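Local atomic coordinates of endo-arabinase (Bacteroides thetaiotaomicron, PDB entry 5C0P), a protein that probably hydrolyses glycosidic bonds in arabinan, as a metal-binding member of glycosyl hydrolase family 43. Residues V199-R211 and M219-Y231. Sequence-based numbering, arbitrary orientation.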
ATOM      1  N   VAL A 199       2.655  -1.386  24.550  1.00 32.27           N
ATOM      2  CA  VAL A 199       2.830  -2.706  23.954  1.00 29.06           C
ATOM      3  C   VAL A 199       4.184  -2.845  23.254  1.00 24.86           C
ATOM      4  O   VAL A 199       4.640  -1.908  22.597  1.00 20.88           O
ATOM      5  CB  VAL A 199       1.726  -2.973  22.911  1.00 31.35           C
ATOM      6  CG1 VAL A 199       1.845  -4.370  22.339  1.00 31.77           C
ATOM      7  CG2 VAL A 199       0.352  -2.763  23.520  1.00 37.69           C
ATOM      8  N   THR A 200       4.818  -4.014  23.386  1.00 16.90           N
ATOM      9  CA  THR A 200       6.034  -4.318  22.642  1.00 14.55           C
ATOM     10  C   THR A 200       5.742  -5.449  21.665  1.00 15.03           C
ATOM     11  O   THR A 200       5.349  -6.550  22.065  1.00 15.82           O
ATOM     12  CB  THR A 200       7.195  -4.723  23.566  1.00 14.98           C
ATOM     13  OG1 THR A 200       7.507  -3.636  24.446  1.00 19.51           O
ATOM     14  CG2 THR A 200       8.429  -5.068  22.748  1.00 16.11           C
ATOM     15  N   GLY A 201       5.915  -5.175  20.377  1.00 12.54           N
ATOM     16  CA  GLY A 201       5.562  -6.149  19.361  1.00 13.61           C
ATOM     17  C   GLY A 201       6.160  -5.791  18.021  1.00 12.29           C
ATOM     18  O   GLY A 201       7.005  -4.897  17.934  1.00 13.14           O
ATOM     19  N   ASN A 202       5.700  -6.476  16.980  1.00 12.58           N
ATOM     20  CA  ASN A 202       6.285  -6.355  15.648  1.00 10.24           C
ATOM     21  C   ASN A 202       5.285  -5.818  14.639  1.00  9.98           C
ATOM     22  O   ASN A 202       4.198  -6.376  14.468  1.00 12.52           O
ATOM     23  CB  ASN A 202       6.794  -7.717  15.172  1.00 10.72           C
ATOM     24  CG  ASN A 202       7.746  -8.349  16.158  1.00 11.56           C
ATOM     25  OD1 ASN A 202       8.735  -7.734  16.556  1.00 14.00           O
ATOM     26  ND2 ASN A 202       7.443  -9.579  16.580  1.00 13.65           N
ATOM     27  N   VAL A 203       5.662  -4.733  13.970  1.00 10.78           N
ATOM     28  CA  VAL A 203       4.795  -4.053  13.017  1.00 10.88           C
ATOM     29  C   VAL A 203       4.665  -4.828  11.705  1.00 11.78           C
ATOM     30  O   VAL A 203       5.650  -5.390  11.212  1.00 10.10           O
ATOM     31  CB  VAL A 203       5.378  -2.663  12.712  1.00 11.30           C
ATOM     32  CG1 VAL A 203       4.659  -1.986  11.525  1.00 12.47           C
ATOM     33  CG2 VAL A 203       5.342  -1.788  13.955  1.00 11.82           C
ATOM     34  N   THR A 204       3.450  -4.869  11.152  1.00 10.98           N
ATOM     35  CA  THR A 204       3.250  -5.185   9.738  1.00  9.48           C
ATOM     36  C   THR A 204       2.620  -3.982   9.044  1.00 11.85           C
ATOM     37  O   THR A 204       1.558  -3.500   9.463  1.00 13.07           O
ATOM     38  CB  THR A 204       2.353  -6.406   9.493  1.00 13.54           C
ATOM     39  OG1 THR A 204       1.151  -6.284  10.260  1.00 12.92           O
ATOM     40  CG2 THR A 204       3.063  -7.699   9.865  1.00 10.52           C
ATOM     41  N   ASP A 205       3.288  -3.510   7.993  1.00 10.87           N
ATOM     42  CA  ASP A 205       2.802  -2.417   7.152  1.00 10.59           C
ATOM     43  C   ASP A 205       2.870  -2.821   5.682  1.00  9.86           C
ATOM     44  O   ASP A 205       3.733  -3.600   5.273  1.00 10.55           O
ATOM     45  CB  ASP A 205       3.690  -1.162   7.304  1.00  9.90           C
ATOM     46  CG  ASP A 205       3.361  -0.304   8.527  1.00 14.24           C
ATOM     47  OD1 ASP A 205       2.324  -0.505   9.194  1.00 14.74           O
ATOM     48  OD2 ASP A 205       4.151   0.631   8.797  1.00 13.74           O
ATOM     49  N   ALA A 206       1.955  -2.273   4.888  1.00  8.50           N
ATOM     50  CA  ALA A 206       2.166  -2.108   3.443  1.00  8.92           C
ATOM     51  C   ALA A 206       2.343  -3.336   2.540  1.00  9.04           C
ATOM     52  O   ALA A 206       3.141  -3.289   1.614  1.00 12.51           O
ATOM     53  CB  ALA A 206       3.353  -1.159   3.231  1.00 11.51           C
ATOM     54  N   PRO A 207       1.587  -4.423   2.767  1.00  8.48           N
ATOM     55  CA  PRO A 207       1.776  -5.557   1.854  1.00  8.76           C
ATOM     56  C   PRO A 207       1.469  -5.217   0.390  1.00 10.73           C
ATOM     57  O   PRO A 207       0.472  -4.563   0.083  1.00 10.89           O
ATOM     58  CB  PRO A 207       0.763  -6.587   2.369  1.00  9.91           C
ATOM     59  CG  PRO A 207      -0.288  -5.758   3.067  1.00 10.36           C
ATOM     60  CD  PRO A 207       0.465  -4.632   3.695  1.00 11.91           C
ATOM     61  N   PHE A 208       2.334  -5.684  -0.506  1.00  9.71           N
ATOM     62  CA  PHE A 208       2.160  -5.471  -1.929  1.00  9.46           C
ATOM     63  C   PHE A 208       2.800  -6.629  -2.674  1.00  9.66           C
ATOM     64  O   PHE A 208       3.969  -6.934  -2.450  1.00 11.59           O
ATOM     65  CB  PHE A 208       2.810  -4.153  -2.354  1.00 12.32           C
ATOM     66  CG  PHE A 208       2.490  -3.770  -3.777  1.00 14.15           C
ATOM     67  CD1 PHE A 208       1.316  -3.092  -4.081  1.00 14.60           C
ATOM     68  CD2 PHE A 208       3.343  -4.120  -4.804  1.00 15.64           C
ATOM     69  CE1 PHE A 208       1.007  -2.754  -5.394  1.00 15.45           C
ATOM     70  CE2 PHE A 208       3.044  -3.797  -6.121  1.00 14.37           C
ATOM     71  CZ  PHE A 208       1.883  -3.106  -6.417  1.00 16.57           C
ATOM     72  N   ILE A 209       2.050  -7.266  -3.572  1.00  8.24           N
ATOM     73  CA  ILE A 209       2.581  -8.395  -4.326  1.00 10.01           C
ATOM     74  C   ILE A 209       2.915  -8.000  -5.760  1.00 11.65           C
ATOM     75  O   ILE A 209       2.144  -7.296  -6.420  1.00 10.63           O
ATOM     76  CB  ILE A 209       1.590  -9.594  -4.332  1.00 10.82           C
ATOM     77  CG1 ILE A 209       1.476 -10.204  -2.930  1.00 10.74           C
ATOM     78  CG2 ILE A 209       2.030 -10.658  -5.329  1.00 12.65           C
ATOM     79  CD1 ILE A 209       0.364 -11.272  -2.789  1.00 10.40           C
ATOM     80  N   TYR A 210       4.073  -8.460  -6.227  1.00 10.63           N
ATOM     81  CA  TYR A 210       4.449  -8.361  -7.635  1.00  9.57           C
ATOM     82  C   TYR A 210       4.667  -9.768  -8.184  1.00 10.48           C
ATOM     83  O   TYR A 210       5.409 -10.561  -7.601  1.00 11.79           O
ATOM     84  CB  TYR A 210       5.732  -7.545  -7.775  1.00 11.37           C
ATOM     85  CG  TYR A 210       6.169  -7.348  -9.208  1.00 12.75           C
ATOM     86  CD1 TYR A 210       5.552  -6.400 -10.013  1.00 14.69           C
ATOM     87  CD2 TYR A 210       7.205  -8.090  -9.746  1.00 17.75           C
ATOM     88  CE1 TYR A 210       5.945  -6.206 -11.329  1.00 17.17           C
ATOM     89  CE2 TYR A 210       7.605  -7.908 -11.061  1.00 20.75           C
ATOM     90  CZ  TYR A 210       6.972  -6.965 -11.843  1.00 18.06           C
ATOM     91  OH  TYR A 210       7.375  -6.786 -13.153  1.00 19.28           O
ATOM     92  N   ARG A 211       4.028 -10.081  -9.308  1.00  9.86           N
ATOM     93  CA  ARG A 211       4.133 -11.405  -9.906  1.00 11.86           C
ATOM     94  C   ARG A 211       5.216 -11.416 -10.976  1.00 13.93           C
ATOM     95  O   ARG A 211       5.210 -10.576 -11.880  1.00 14.64           O
ATOM     96  CB  ARG A 211       2.798 -11.829 -10.530  1.00 10.62           C
ATOM     97  CG  ARG A 211       2.831 -13.222 -11.137  1.00 12.62           C
ATOM     98  CD  ARG A 211       1.486 -13.637 -11.711  1.00 16.21           C
ATOM     99  NE  ARG A 211       1.088 -12.844 -12.874  1.00 17.07           N
ATOM    100  CZ  ARG A 211       0.152 -11.899 -12.859  1.00 16.74           C
ATOM    101  NH1 ARG A 211      -0.484 -11.604 -11.731  1.00 14.58           N
ATOM    102  NH2 ARG A 211      -0.138 -11.240 -13.974  1.00 17.43           N
HETATM  103  N   MSE A 219       6.418 -10.567  -2.321  1.00 11.11           N
HETATM  104  CA  MSE A 219       5.696  -9.579  -1.528  1.00 12.13           C
HETATM  105  C   MSE A 219       6.672  -8.628  -0.889  1.00 10.29           C
HETATM  106  O   MSE A 219       7.672  -9.039  -0.297  1.00 12.37           O
HETATM  107  CB  MSE A 219       4.812 -10.193  -0.444  1.00 13.07           C
HETATM  108  CG  MSE A 219       3.979  -9.115   0.283  1.00 15.78           C
HETATM  109 SE   MSE A 219       3.080  -9.825   1.787  0.58 18.83          SE
HETATM  110  CE  MSE A 219       1.711 -10.768   0.787  1.00 18.92           C
ATOM    111  N   LEU A 220       6.395  -7.342  -1.041  1.00  7.99           N
ATOM    112  CA  LEU A 220       7.084  -6.328  -0.259  1.00  9.63           C
ATOM    113  C   LEU A 220       6.203  -5.955   0.920  1.00  8.54           C
ATOM    114  O   LEU A 220       4.966  -5.982   0.834  1.00 10.50           O
ATOM    115  CB  LEU A 220       7.360  -5.086  -1.104  1.00 10.37           C
ATOM    116  CG  LEU A 220       8.241  -5.317  -2.332  1.00 11.58           C
ATOM    117  CD1 LEU A 220       8.401  -4.002  -3.086  1.00 15.53           C
ATOM    118  CD2 LEU A 220       9.596  -5.879  -1.940  1.00 13.59           C
ATOM    119  N   TRP A 221       6.838  -5.618   2.034  1.00  8.10           N
ATOM    120  CA  TRP A 221       6.120  -5.140   3.205  1.00  8.67           C
ATOM    121  C   TRP A 221       7.106  -4.431   4.112  1.00 10.16           C
ATOM    122  O   TRP A 221       8.315  -4.526   3.906  1.00 10.00           O
ATOM    123  CB  TRP A 221       5.415  -6.298   3.929  1.00  9.08           C
ATOM    124  CG  TRP A 221       6.328  -7.356   4.481  1.00  9.24           C
ATOM    125  CD1 TRP A 221       7.013  -8.305   3.781  1.00 12.63           C
ATOM    126  CD2 TRP A 221       6.620  -7.583   5.862  1.00  8.26           C
ATOM    127  NE1 TRP A 221       7.732  -9.105   4.646  1.00 12.30           N
ATOM    128  CE2 TRP A 221       7.503  -8.679   5.929  1.00  9.71           C
ATOM    129  CE3 TRP A 221       6.220  -6.958   7.046  1.00  9.85           C
ATOM    130  CZ2 TRP A 221       7.999  -9.162   7.149  1.00 12.04           C
ATOM    131  CZ3 TRP A 221       6.712  -7.436   8.253  1.00 10.62           C
ATOM    132  CH2 TRP A 221       7.587  -8.531   8.294  1.00 11.97           C
ATOM    133  N   SER A 222       6.600  -3.713   5.111  1.00  8.85           N
ATOM    134  CA  SER A 222       7.481  -2.944   5.984  1.00  8.66           C
ATOM    135  C   SER A 222       7.332  -3.248   7.465  1.00  7.65           C
ATOM    136  O   SER A 222       6.248  -3.588   7.950  1.00  9.45           O
ATOM    137  CB  SER A 222       7.290  -1.446   5.761  1.00 10.88           C
ATOM    138  OG  SER A 222       7.892  -1.046   4.543  1.00 11.71           O
ATOM    139  N   SER A 223       8.451  -3.097   8.169  1.00  8.87           N
ATOM    140  CA  SER A 223       8.522  -3.215   9.617  1.00  9.85           C
ATOM    141  C   SER A 223       9.776  -2.497  10.084  1.00 11.37           C
ATOM    142  O   SER A 223      10.413  -1.793   9.308  1.00 11.82           O
ATOM    143  CB  SER A 223       8.539  -4.690  10.041  1.00 11.38           C
ATOM    144  OG  SER A 223       8.218  -4.824  11.410  1.00 11.57           O
ATOM    145  N   PHE A 224      10.133  -2.672  11.351  1.00 10.70           N
ATOM    146  CA  PHE A 224      11.347  -2.064  11.891  1.00 10.74           C
ATOM    147  C   PHE A 224      12.443  -3.106  12.057  1.00 14.52           C
ATOM    148  O   PHE A 224      12.162  -4.249  12.407  1.00 14.15           O
ATOM    149  CB  PHE A 224      11.035  -1.349  13.210  1.00 11.53           C
ATOM    150  CG  PHE A 224      10.151  -0.158  13.031  1.00 12.05           C
ATOM    151  CD1 PHE A 224       8.767  -0.295  13.017  1.00 13.98           C
ATOM    152  CD2 PHE A 224      10.704   1.095  12.802  1.00 13.24           C
ATOM    153  CE1 PHE A 224       7.950   0.811  12.816  1.00 15.05           C
ATOM    154  CE2 PHE A 224       9.894   2.204  12.606  1.00 15.85           C
ATOM    155  CZ  PHE A 224       8.516   2.058  12.611  1.00 15.08           C
ATOM    156  N   ARG A 225      13.687  -2.702  11.798  1.00 12.25           N
ATOM    157  CA  ARG A 225      14.841  -3.605  11.839  1.00 15.25           C
ATOM    158  C   ARG A 225      15.359  -3.793  13.249  1.00 14.85           C
ATOM    159  O   ARG A 225      15.449  -2.829  14.011  1.00 16.32           O
ATOM    160  CB  ARG A 225      15.998  -3.037  11.013  1.00 17.66           C
ATOM    161  CG  ARG A 225      15.668  -2.784   9.574  1.00 24.21           C
ATOM    162  CD  ARG A 225      16.911  -2.875   8.704  1.00 24.27           C
ATOM    163  NE  ARG A 225      17.966  -1.913   9.030  1.00 20.03           N
ATOM    164  CZ  ARG A 225      18.999  -1.686   8.225  1.00 22.41           C
ATOM    165  NH1 ARG A 225      19.077  -2.343   7.075  1.00 22.18           N
ATOM    166  NH2 ARG A 225      19.938  -0.808   8.549  1.00 24.90           N
ATOM    167  N   LYS A 226      15.760  -5.019  13.573  1.00 12.84           N
ATOM    168  CA  LYS A 226      16.313  -5.311  14.891  1.00 13.74           C
ATOM    169  C   LYS A 226      17.706  -4.725  15.112  1.00 17.77           C
ATOM    170  O   LYS A 226      18.068  -4.401  16.244  1.00 20.15           O
ATOM    171  CB  LYS A 226      16.313  -6.817  15.175  1.00 18.07           C
ATOM    172  CG  LYS A 226      17.299  -7.625  14.358  1.00 22.33           C
ATOM    173  CD  LYS A 226      17.113  -9.113  14.614  1.00 24.11           C
ATOM    174  CE  LYS A 226      18.189  -9.922  13.912  1.00 30.51           C
ATOM    175  NZ  LYS A 226      17.880 -11.378  13.934  1.00 31.48           N
ATOM    176  N   THR A 227      18.475  -4.562  14.037  1.00 16.71           N
ATOM    177  CA  THR A 227      19.857  -4.085  14.182  1.00 16.25           C
ATOM    178  C   THR A 227      19.942  -2.631  14.653  1.00 19.60           C
ATOM    179  O   THR A 227      20.742  -2.306  15.526  1.00 22.30           O
ATOM    180  CB  THR A 227      20.651  -4.196  12.859  1.00 20.93           C
ATOM    181  OG1 THR A 227      19.947  -3.506  11.824  1.00 24.03           O
ATOM    182  CG2 THR A 227      20.855  -5.643  12.449  1.00 21.83           C
ATOM    183  N   ASP A 228      19.121  -1.758  14.072  1.00 17.38           N
ATOM    184  CA  ASP A 228      19.247  -0.319  14.318  1.00 16.33           C
ATOM    185  C   ASP A 228      17.923   0.428  14.501  1.00 17.13           C
ATOM    186  O   ASP A 228      17.915   1.652  14.664  1.00 18.73           O
ATOM    187  CB  ASP A 228      20.063   0.352  13.203  1.00 18.80           C
ATOM    188  CG  ASP A 228      19.510   0.065  11.807  1.00 21.55           C
ATOM    189  OD1 ASP A 228      18.343  -0.376  11.678  1.00 18.27           O
ATOM    190  OD2 ASP A 228      20.241   0.299  10.823  1.00 22.64           O
ATOM    191  N   GLY A 229      16.811  -0.293  14.462  1.00 15.00           N
ATOM    192  CA  GLY A 229      15.513   0.314  14.715  1.00 16.06           C
ATOM    193  C   GLY A 229      14.941   1.088  13.541  1.00 16.33           C
ATOM    194  O   GLY A 229      13.895   1.731  13.662  1.00 17.11           O
ATOM    195  N   LYS A 230      15.621   1.042  12.400  1.00 12.36           N
ATOM    196  CA  LYS A 230      15.120   1.721  11.198  1.00 12.48           C
ATOM    197  C   LYS A 230      13.880   1.069  10.602  1.00 12.79           C
ATOM    198  O   LYS A 230      13.720  -0.149  10.620  1.00 12.65           O
ATOM    199  CB  LYS A 230      16.201   1.789  10.119  1.00 14.93           C
ATOM    200  CG  LYS A 230      17.297   2.797  10.402  1.00 16.10           C
ATOM    201  CD  LYS A 230      18.360   2.752   9.322  1.00 19.41           C
ATOM    202  CE  LYS A 230      19.449   3.774   9.587  1.00 25.61           C
ATOM    203  NZ  LYS A 230      20.614   3.568   8.687  1.00 32.26           N
ATOM    204  N   TYR A 231      13.003   1.899  10.049  1.00 12.64           N
ATOM    205  CA  TYR A 231      11.906   1.412   9.239  1.00  9.82           C
ATOM    206  C   TYR A 231      12.544   0.863   7.976  1.00  9.82           C
ATOM    207  O   TYR A 231      13.583   1.376   7.527  1.00 11.51           O
ATOM    208  CB  TYR A 231      11.008   2.588   8.894  1.00 11.31           C
ATOM    209  CG  TYR A 231       9.623   2.267   8.376  1.00 12.13           C
ATOM    210  CD1 TYR A 231       8.798   1.351   9.019  1.00 11.20           C
ATOM    211  CD2 TYR A 231       9.122   2.936   7.263  1.00 10.55           C
ATOM    212  CE1 TYR A 231       7.505   1.099   8.541  1.00 11.09           C
ATOM    213  CE2 TYR A 231       7.842   2.704   6.789  1.00 11.85           C
ATOM    214  CZ  TYR A 231       7.046   1.779   7.421  1.00 10.48           C
ATOM    215  OH  TYR A 231       5.772   1.563   6.949  1.00 11.61           O
TER
HETATM  216  O   HOH W   1       8.600  -4.234  14.153  1.00 13.06           O
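Asp205 and Tyr231 meet through a short hydrogen bond, Tyr231 OH to Asp205 OD2 at 2.6 Å. The hydroxyl arrives on the anti side of OD2, 19° out of the carboxylate plane, and the carboxylate and phenol ring planes lie 73° apart. Strands 205-211 and 219-224 pair antiparallel as the arms of a beta hairpin, their axes approaching to 4.6 Å. Asp205 with Ser222 and Phe208 with Leu220 are hydrogen-bonded pairs, and the one-residue shift between them marks a beta bulge. At the bulge Ala206 adopts positive phi, and its N hydrogen-bonds Asp136 OD2.

The tight part is the side bearing Met219, Ile209 and Pro207, all buried. The extended first two torsions of the selenomethionine (chi1 -175°) carry SE to 4.0 Å from Pro207 CB, and the bend at chi3 then turns CE to 3.8 Å from Ile209 CG1. Leu150 of strand 147-153 backs Pro207 and Ile209.

Toward Asn202 regular backbone pairing gives way to a side-chain bond, Ser223 OG to Val203 O at 2.6 Å, and one water bridging Val203 N and Ser223 OG. Here Val203 CG2 touches the Phe224 ring edge at CD1, 3.9 Å away. The solvent side is the turn beyond, where Lys226 to Gly229 are exposed; Arg225, gripping Asp228 side-on, and Lys230 are tied to Ser256.

Asp205 also lies near Asp136, predicted to modulate the pKa of the active-site acid and help orient it, and OD2 weakly contacts a bound Tris molecule. The Tyr231 hydroxyl thus probably helps fix the rotation of a carboxylate bordering the probable active-site pocket.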